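Local coordinates for 2-hydroxymethyl glutarate dehydrogenase (Eubacterium barkeri, PDB 3CKY), which catalyses the NAD-dependent interconversion of 2-formylglutarate and (S)-2-hydroxymethylglutarate in nicotinate fermentation, at residues 220-225 with 280-285. Residues are numbered along the deposited sequence; the frame is centred on the assembly and turned at random.
Sequences EAKMEK and EDMSAV
Lys-222 NZ approaches OD1 of the Asp-281 carboxylate on the syn side, 17° out of the plane, and donates to it at 2.7 Å in a salt bridge. Ser-283 N comes from above the carboxylate plane, tilted, and bonds to Asp-281 OD2 at 2.9 Å, an Asx turn. On the opposite side of the plane, Lys-222 CD lies 3.4 Å from Asp-281 OD2. Ser-283 OG bonds to the anti lone pair of Asp-281 OD2 at 2.6 Å. CB of Asp-281 points toward helix 217-228, and CG lies anti to the backbone N (chi1 177°), which carries OD1 to Lys-222 NZ. OD1 also accepts from the backbone N of Phe-236.

The lysine chain bends at chi2 (-55°) and then runs straight to NZ. Its aliphatic part fills the rest of the contact. Lys-222 CB packs on Ser-283 CB at 3.7 Å. The end of Met-282 crosses the lysine chain at about a right angle. Met-282 CE is 3.3 Å from Lys-222 CE, a tight carbon contact, and also touches Lys-222 CG. Met-282 also packs on Met-185 of helix 169-197 and Phe-269 of helix 260-274.

The contact thus joins helix 217-228 to the short 3-10 turn before helix 286-293, within the helical C-terminal domain. An asparagine in place of Asp-281 would probably leave the buried Lys-222 ammonium without its countercharge. The paired charges, with several donors sharing the carboxylate, are likely to keep Asp-281 ionised and its rotation fixed in this buried place.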
# COMPACT_ATOMS: atom_id res chain seq x y z
N GLU A 220 17.09 -18.37 -0.89
CA GLU A 220 17.79 -19.66 -0.93
C GLU A 220 16.98 -20.72 -1.65
O GLU A 220 17.50 -21.44 -2.49
CB GLU A 220 18.14 -20.14 0.48
CG GLU A 220 19.33 -19.39 1.08
CD GLU A 220 19.13 -19.02 2.55
OE1 GLU A 220 18.64 -19.89 3.32
OE2 GLU A 220 19.46 -17.85 2.91
N ALA A 221 15.70 -20.79 -1.34
CA ALA A 221 14.82 -21.80 -1.91
C ALA A 221 14.52 -21.59 -3.40
O ALA A 221 14.42 -22.56 -4.17
CB ALA A 221 13.53 -21.88 -1.13
N LYS A 222 14.37 -20.33 -3.81
CA LYS A 222 13.79 -20.04 -5.12
C LYS A 222 14.78 -19.63 -6.21
O LYS A 222 14.58 -19.93 -7.37
CB LYS A 222 12.71 -18.97 -4.98
CG LYS A 222 11.60 -19.31 -3.96
CD LYS A 222 10.93 -20.63 -4.24
CE LYS A 222 9.77 -20.89 -3.29
NZ LYS A 222 9.14 -22.23 -3.54
N MET A 223 15.85 -18.95 -5.82
CA MET A 223 16.73 -18.28 -6.78
C MET A 223 17.30 -19.23 -7.85
O MET A 223 17.09 -19.07 -9.04
CB MET A 223 17.87 -17.60 -6.02
CG MET A 223 18.87 -16.87 -6.88
SD MET A 223 18.11 -15.44 -7.62
CE MET A 223 19.57 -14.63 -8.36
N GLU A 224 18.00 -20.24 -7.41
CA GLU A 224 18.64 -21.15 -8.32
C GLU A 224 17.65 -22.12 -8.97
O GLU A 224 17.65 -22.29 -10.19
CB GLU A 224 19.72 -21.91 -7.57
CG GLU A 224 20.71 -22.61 -8.46
CD GLU A 224 21.95 -23.07 -7.70
OE1 GLU A 224 22.45 -22.27 -6.86
OE2 GLU A 224 22.39 -24.22 -7.97
N LYS A 225 16.77 -22.72 -8.17
CA LYS A 225 15.88 -23.77 -8.66
C LYS A 225 14.80 -23.28 -9.64
O LYS A 225 14.48 -24.00 -10.59
CB LYS A 225 15.22 -24.50 -7.50
CG LYS A 225 14.43 -25.73 -7.94
CD LYS A 225 13.80 -26.47 -6.76
CE LYS A 225 12.84 -27.56 -7.26
NZ LYS A 225 12.04 -28.19 -6.15
N GLU A 280 1.84 -21.63 -11.07
CA GLU A 280 3.29 -21.72 -11.04
C GLU A 280 3.80 -21.44 -9.63
O GLU A 280 3.08 -20.84 -8.82
CB GLU A 280 3.89 -20.70 -12.01
CG GLU A 280 3.48 -20.96 -13.45
CD GLU A 280 4.15 -20.06 -14.47
OE1 GLU A 280 3.78 -20.17 -15.65
OE2 GLU A 280 5.05 -19.26 -14.13
N ASP A 281 5.03 -21.86 -9.34
CA ASP A 281 5.65 -21.53 -8.08
C ASP A 281 5.55 -20.03 -7.88
O ASP A 281 5.60 -19.25 -8.85
CB ASP A 281 7.12 -21.98 -8.02
CG ASP A 281 7.80 -21.59 -6.73
OD1 ASP A 281 7.56 -22.28 -5.72
OD2 ASP A 281 8.54 -20.58 -6.72
N MET A 282 5.41 -19.63 -6.62
CA MET A 282 5.21 -18.24 -6.29
C MET A 282 6.36 -17.31 -6.68
O MET A 282 6.13 -16.14 -6.82
CB MET A 282 4.86 -18.09 -4.80
CG MET A 282 5.78 -18.80 -3.78
SD MET A 282 7.03 -17.77 -3.03
CE MET A 282 8.34 -18.01 -4.19
N SER A 283 7.57 -17.83 -6.91
CA SER A 283 8.69 -17.00 -7.33
C SER A 283 8.51 -16.48 -8.76
O SER A 283 9.20 -15.52 -9.16
CB SER A 283 10.01 -17.78 -7.23
OG SER A 283 10.03 -18.95 -8.03
N ALA A 284 7.59 -17.10 -9.51
CA ALA A 284 7.18 -16.60 -10.83
C ALA A 284 6.57 -15.20 -10.76
O ALA A 284 6.40 -14.57 -11.78
CB ALA A 284 6.20 -17.57 -11.50
N VAL A 285 6.26 -14.71 -9.58
CA VAL A 285 5.79 -13.31 -9.43
C VAL A 285 6.81 -12.28 -10.02
O VAL A 285 6.41 -11.20 -10.45
CB VAL A 285 5.46 -12.98 -7.95
CG1 VAL A 285 6.74 -12.79 -7.12
CG2 VAL A 285 4.55 -11.78 -7.86